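Local atomic coordinates of proton-dependent oligopeptide transporter family protein (Xanthomonas campestris, PDB entry 6EI3), a protein that probably couples the downhill movement of protons to the uptake of small peptides across the bacterial membrane, as other POT family transporters do. Residues T277-D280 with A281-D284; L240-T243 with E244-L248; R2-P5 with F6-N10. All blocks are in the same frame, centred on the assembly; numbering follows the deposited sequence. Where two conformers were deposited one is given.

Contact 1: residues T277-D280 with A281-D284; sequences THPD and AAVD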
# COMPACT_ATOMS: atom_id res chain seq x y z
N THR A 277 -28.57 -15.33 15.65
CA THR A 277 -28.83 -15.12 14.22
C THR A 277 -27.80 -15.81 13.31
O THR A 277 -28.13 -16.14 12.17
CB THR A 277 -28.85 -13.60 13.93
OG1 THR A 277 -29.46 -12.91 15.03
CG2 THR A 277 -29.55 -13.25 12.62
N HIS A 278 -26.54 -15.98 13.80
CA HIS A 278 -25.44 -16.54 13.01
C HIS A 278 -24.75 -17.77 13.67
O HIS A 278 -24.80 -17.90 14.89
CB HIS A 278 -24.46 -15.42 12.66
CG HIS A 278 -25.12 -14.32 11.88
ND1 HIS A 278 -25.47 -14.49 10.55
CD2 HIS A 278 -25.53 -13.10 12.29
CE1 HIS A 278 -26.05 -13.36 10.19
NE2 HIS A 278 -26.10 -12.49 11.20
N PRO A 279 -24.13 -18.68 12.86
CA PRO A 279 -23.62 -19.97 13.38
C PRO A 279 -22.37 -20.03 14.28
O PRO A 279 -21.72 -21.09 14.28
CB PRO A 279 -23.33 -20.77 12.11
CG PRO A 279 -24.03 -20.09 11.03
CD PRO A 279 -24.07 -18.67 11.39
N ASP A 280 -22.05 -19.00 15.09
CA ASP A 280 -20.89 -18.98 16.00
C ASP A 280 -19.54 -18.94 15.29
O ASP A 280 -18.74 -18.07 15.62
CB ASP A 280 -20.92 -20.11 17.06
CG ASP A 280 -21.77 -19.81 18.28
OD1 ASP A 280 -22.87 -19.23 18.12
OD2 ASP A 280 -21.36 -20.21 19.39
N ALA A 281 -19.27 -19.84 14.31
CA ALA A 281 -18.03 -19.83 13.53
C ALA A 281 -17.97 -18.55 12.67
O ALA A 281 -16.89 -18.11 12.28
CB ALA A 281 -17.94 -21.06 12.64
N ALA A 282 -19.16 -17.96 12.39
CA ALA A 282 -19.34 -16.71 11.64
C ALA A 282 -19.07 -15.52 12.58
O ALA A 282 -18.35 -14.60 12.18
CB ALA A 282 -20.76 -16.64 11.09
N VAL A 283 -19.64 -15.55 13.81
CA VAL A 283 -19.47 -14.50 14.84
C VAL A 283 -18.01 -14.44 15.33
O VAL A 283 -17.44 -13.35 15.39
CB VAL A 283 -20.49 -14.63 16.01
CG1 VAL A 283 -20.28 -13.54 17.06
CG2 VAL A 283 -21.92 -14.60 15.50
N ASP A 284 -17.41 -15.62 15.65
CA ASP A 284 -16.01 -15.76 16.07
C ASP A 284 -15.10 -15.27 14.94
O ASP A 284 -14.11 -14.61 15.22
CB ASP A 284 -15.67 -17.22 16.40
CG ASP A 284 -16.38 -17.83 17.59
OD1 ASP A 284 -17.09 -17.09 18.31
OD2 ASP A 284 -16.26 -19.06 17.79
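Over one face of the D284 carboxylate, about as far from both its oxygens, sits the carbonyl oxygen of D280, 3.1 Å from CG of D284. The H278 imidazole turns its flat part out of the contact: its ring meets that of H204 with the planes at about 85°, and its nitrogens bond to H204 ND1 and S212 OG. Only the root of this side chain faces the new helix, CB of H278 lying 3.9 Å from CG2 of V283. V283 holds CG2 there because CG1 takes the place anti to the backbone N (chi1 180°). In the pyrrolidine ring, CD of P279 lies 3.9 Å from CB of A282. The arrangement belongs to the first turn of helix 281-306, which follows the loop after helix 248-270. D284 N bonds D280 O at 2.8 Å and 171°, while A281 N makes a weak hydrogen bond to P279 O. The carboxylates stay 5.4 Å apart between D280 OD2 and D284 OD1. D280 O is thus an acceptor set over another acceptor group, kept there by its bond from D284 N; the salt bridge from D284 to R275, and probably the helix N-terminus, would ease the concentration of negative charge.

Contact 2: residues L240-T243 with E244-L248; sequences LGLT and EQLGL. With 78M ((2S)-2,3-dihydroxypropyl(7Z)-pentadec-7-enoate), chain H.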
# COMPACT_ATOMS: atom_id res chain seq x y z
N LEU A 240 -15.64 16.45 5.32
CA LEU A 240 -15.87 17.05 3.99
C LEU A 240 -15.95 18.60 4.03
O LEU A 240 -15.83 19.25 2.99
CB LEU A 240 -17.12 16.46 3.28
CG LEU A 240 -17.14 14.95 3.03
CD1 LEU A 240 -18.52 14.49 2.59
CD2 LEU A 240 -16.09 14.53 1.99
N GLY A 241 -16.10 19.16 5.24
CA GLY A 241 -16.12 20.59 5.51
C GLY A 241 -14.74 21.18 5.79
O GLY A 241 -14.63 22.38 6.06
N LEU A 242 -13.68 20.34 5.73
CA LEU A 242 -12.29 20.79 5.96
C LEU A 242 -11.47 20.83 4.66
O LEU A 242 -10.24 20.89 4.71
CB LEU A 242 -11.58 19.92 7.03
CG LEU A 242 -12.20 19.88 8.44
CD1 LEU A 242 -11.63 18.71 9.24
CD2 LEU A 242 -11.98 21.18 9.19
N THR A 243 -12.14 20.76 3.50
CA THR A 243 -11.53 20.72 2.16
C THR A 243 -10.64 21.94 1.90
O THR A 243 -9.55 21.79 1.33
CB THR A 243 -12.62 20.48 1.09
OG1 THR A 243 -13.25 19.22 1.36
CG2 THR A 243 -12.06 20.43 -0.33
N GLU A 244 -11.06 23.13 2.36
CA GLU A 244 -10.34 24.40 2.22
C GLU A 244 -8.94 24.39 2.84
O GLU A 244 -8.00 24.85 2.21
CB GLU A 244 -11.16 25.55 2.85
CG GLU A 244 -12.32 26.04 2.02
CD GLU A 244 -13.04 27.20 2.68
OE1 GLU A 244 -13.91 26.95 3.54
OE2 GLU A 244 -12.70 28.37 2.37
N GLN A 245 -8.82 23.89 4.09
CA GLN A 245 -7.56 23.89 4.83
C GLN A 245 -6.73 22.61 4.71
O GLN A 245 -5.52 22.66 4.98
CB GLN A 245 -7.77 24.25 6.31
CG GLN A 245 -8.93 23.52 7.01
CD GLN A 245 -10.16 24.39 7.07
OE1 GLN A 245 -10.91 24.51 6.09
NE2 GLN A 245 -10.39 25.01 8.21
N LEU A 246 -7.34 21.47 4.32
CA LEU A 246 -6.61 20.20 4.21
C LEU A 246 -6.57 19.58 2.81
O LEU A 246 -5.70 18.77 2.53
CB LEU A 246 -7.15 19.17 5.22
CG LEU A 246 -6.96 19.46 6.72
CD1 LEU A 246 -7.79 18.52 7.57
CD2 LEU A 246 -5.50 19.36 7.12
N GLY A 247 -7.52 19.94 1.95
CA GLY A 247 -7.64 19.35 0.61
C GLY A 247 -8.56 18.15 0.67
O GLY A 247 -8.68 17.51 1.72
N LEU A 248 -9.24 17.85 -0.45
CA LEU A 248 -10.21 16.75 -0.56
C LEU A 248 -9.66 15.35 -0.22
O LEU A 248 -10.34 14.61 0.50
CB LEU A 248 -10.88 16.74 -1.95
CG LEU A 248 -12.09 15.79 -2.17
CD1 LEU A 248 -13.23 16.06 -1.17
CD2 LEU A 248 -12.61 15.90 -3.59
O21 78M H . -3.32 25.84 1.54
C20 78M H . -4.47 25.01 1.52
C18 78M H . -4.10 23.55 1.43
O19 78M H . -3.14 23.22 2.45
C17 78M H . -3.57 23.14 0.08
O2 78M H . -4.70 23.17 -0.83
C1 78M H . -5.28 22.01 -1.17
O1 78M H . -4.91 20.93 -0.79
C2 78M H . -6.45 22.24 -2.09
C3 78M H . -6.36 21.48 -3.41
C4 78M H . -6.98 20.09 -3.34
C5 78M H . -6.86 19.31 -4.64
C6 78M H . -7.82 18.13 -4.75
C7 78M H . -7.47 17.22 -5.90
C8 78M H . -7.97 16.03 -6.18
C9 78M H . -9.02 15.26 -5.43
C10 78M H . -9.45 14.01 -6.20
C11 78M H . -10.65 13.29 -5.60
C12 78M H . -11.22 12.19 -6.48
C13 78M H . -12.54 11.60 -6.01
C15 78M H . -13.74 9.85 -4.65
C14 78M H . -12.41 10.45 -5.03
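L242 and L246 lie side by side across a single helical turn, 243-246, which joins helix 224-239 to helix 248-270. This pair of helices falls between the two halves of the chain, consistent with the extra hairpin found in many bacterial members of the family. L242 occupies the N-cap position, and G247, with phi +91°, leaves the helical conformation at the far end.

The compact part is the inner side of the turn. L242 O accepts L246 N at 3.0 Å, nearly along the C=O axis, and takes a weaker bond from Q245 N. CB of L242 rests 4.1 Å from CD1 of L246, and C251 and M254 of helix 248-270 back these two leucines. T243 works at both ends: its carbonyl O receives G247 N at 2.8 Å from above the carbonyl plane, while OG1 donates to L240 O at 3.1 Å, again from well outside that plane. Its CG2 methyl lies 3.8 Å from L248 N.

The outer side is looser. E244 runs out extended beyond CG on the surface. Q245 has CG wedged between its own backbone N and carbonyl carbon (chi1 46°), which leaves CG of Q245 beside L242 O, yet its amide makes only distant approaches to the preceding segment.

Lipid covers a third side. A monoacylglycerol molecule, 78M, lays its ester against the glycine, whose lack of a side chain lets O1 of 78M come to 3.5 Å from G247 CA. Farther along, L248 turns its side chain away from its own N (chi1 -171°), which lays CD2 of L248 3.8 Å from the acyl carbon C11 of 78M.

Contact 3: residues R2-P5 with F6-N10; sequences RQIP and FIIGN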
# COMPACT_ATOMS: atom_id res chain seq x y z
N ARG A 2 -3.90 -23.33 -20.92
CA ARG A 2 -3.49 -22.54 -22.09
C ARG A 2 -3.80 -21.04 -22.00
O ARG A 2 -3.27 -20.27 -22.80
CB ARG A 2 -4.08 -23.13 -23.37
CG ARG A 2 -3.44 -24.46 -23.79
CD ARG A 2 -2.09 -24.31 -24.48
NE ARG A 2 -2.21 -23.79 -25.85
CZ ARG A 2 -1.22 -23.77 -26.74
NH1 ARG A 2 -0.02 -24.25 -26.42
NH2 ARG A 2 -1.42 -23.28 -27.95
N GLN A 3 -4.65 -20.62 -21.04
CA GLN A 3 -4.98 -19.20 -20.84
C GLN A 3 -4.02 -18.51 -19.89
O GLN A 3 -3.98 -17.30 -19.89
CB GLN A 3 -6.44 -19.02 -20.35
CG GLN A 3 -6.74 -19.67 -19.01
CD GLN A 3 -7.32 -21.07 -19.16
OE1 GLN A 3 -6.80 -21.92 -19.89
NE2 GLN A 3 -8.38 -21.36 -18.42
N ILE A 4 -3.29 -19.27 -19.04
CA ILE A 4 -2.36 -18.72 -18.05
C ILE A 4 -1.26 -17.79 -18.69
O ILE A 4 -1.02 -16.72 -18.11
CB ILE A 4 -1.77 -19.87 -17.15
CG1 ILE A 4 -2.88 -20.45 -16.20
CG2 ILE A 4 -0.54 -19.41 -16.34
CD1 ILE A 4 -3.54 -19.40 -15.15
N PRO A 5 -0.66 -18.07 -19.88
CA PRO A 5 0.36 -17.13 -20.43
C PRO A 5 -0.15 -15.70 -20.68
O PRO A 5 0.59 -14.74 -20.50
CB PRO A 5 0.80 -17.81 -21.73
CG PRO A 5 0.53 -19.27 -21.51
CD PRO A 5 -0.75 -19.29 -20.72
N PHE A 6 -1.42 -15.56 -21.06
CA PHE A 6 -2.05 -14.25 -21.30
C PHE A 6 -2.15 -13.46 -20.01
O PHE A 6 -1.97 -12.25 -20.03
CB PHE A 6 -3.44 -14.41 -21.95
CG PHE A 6 -3.39 -15.08 -23.30
CD1 PHE A 6 -3.14 -14.34 -24.45
CD2 PHE A 6 -3.60 -16.45 -23.43
CE1 PHE A 6 -3.08 -14.97 -25.71
CE2 PHE A 6 -3.54 -17.07 -24.68
CZ PHE A 6 -3.29 -16.32 -25.81
N ILE A 7 -2.38 -14.16 -18.87
CA ILE A 7 -2.46 -13.59 -17.52
C ILE A 7 -1.06 -13.17 -17.07
O ILE A 7 -0.89 -12.09 -16.50
CB ILE A 7 -3.10 -14.63 -16.53
CG1 ILE A 7 -4.55 -15.03 -16.95
CG2 ILE A 7 -3.03 -14.17 -15.05
CD1 ILE A 7 -5.60 -13.97 -16.97
N ILE A 8 -0.04 -14.04 -17.33
CA ILE A 8 1.36 -13.77 -16.95
C ILE A 8 1.86 -12.52 -17.73
O ILE A 8 2.42 -11.62 -17.12
CB ILE A 8 2.28 -15.03 -17.16
CG1 ILE A 8 2.02 -16.09 -16.05
CG2 ILE A 8 3.78 -14.66 -17.21
CD1 ILE A 8 2.58 -17.54 -16.38
N GLY A 9 1.59 -12.49 -19.04
CA GLY A 9 1.95 -11.37 -19.92
C GLY A 9 1.36 -10.06 -19.44
O GLY A 9 2.06 -9.06 -19.31
N ASN A 10 0.05 -10.06 -19.15
CA ASN A 10 -0.65 -8.88 -18.66
C ASN A 10 -0.05 -8.43 -17.32
O ASN A 10 0.21 -7.24 -17.16
CB ASN A 10 -2.15 -9.20 -18.51
CG ASN A 10 -2.90 -8.13 -17.77
OD1 ASN A 10 -3.26 -7.07 -18.32
ND2 ASN A 10 -3.05 -8.32 -16.49
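F6 turns its ring edge back toward the carbonyl oxygens of Q3 and R2, and its side chain can be traced atom by atom. CB of F6 stands 3.6 Å from Q3 O. With CG beside the backbone N (chi1 -62°), the ring heads toward the start of the chain, so that Q3 O lies in the ring plane at its edge, 3.7 Å from CD2 of F6. One atom further on, CE2 of F6 approaches R2 O at 3.7 Å. The carbonyl oxygens thus face C-H bonds of the ring rim, a weakly polar arrangement, while Y193 and L188 also touch the phenyl group.

All this happens on the first turns of helix 4-22, which runs directly on from N10 into the ExxER sequence motif of the POT family, a motif linked to proton coupling in relatives. P5, with no N-H to offer, sits where the first turn asks for none, and its O accepts G9 N at 2.9 Å and 166°.

I4 O receives I8 N at 3.0 Å and, weakly, I7 N. The side chains of I4 and I8 cross at an angle, CG2 of I4 meeting CD1 of I8 at 3.6 Å; I8 reaches back by an extended chain (chi2 164°). V140 and I147 of helix 137-165 meet these two isoleucines. The amide of Q3 turns to Q128, to which NE2 donates.

In the fold
All three contacts are turns at helix beginnings or junctions, yet each sits in different surroundings. Contacts 1 and 3 are partly buried, each opening a long helix, 281-306 and 4-22; contact 2 is a surface contact at the link between helices 224-239 and 248-270. Contact 3 is largely apolar, its isoleucines set against neighbouring helices; contact 1 mixes carboxylates, an arginine and a histidine pair; contact 2 alone of the three has lipid directly against it. Helix 248-270 runs between contacts 2 and 1, whose centres are about 41 Å apart. Contacts 2 and 3 lie on opposite sides of the chain's centre, about 44 Å between centres, and none of the three touches another.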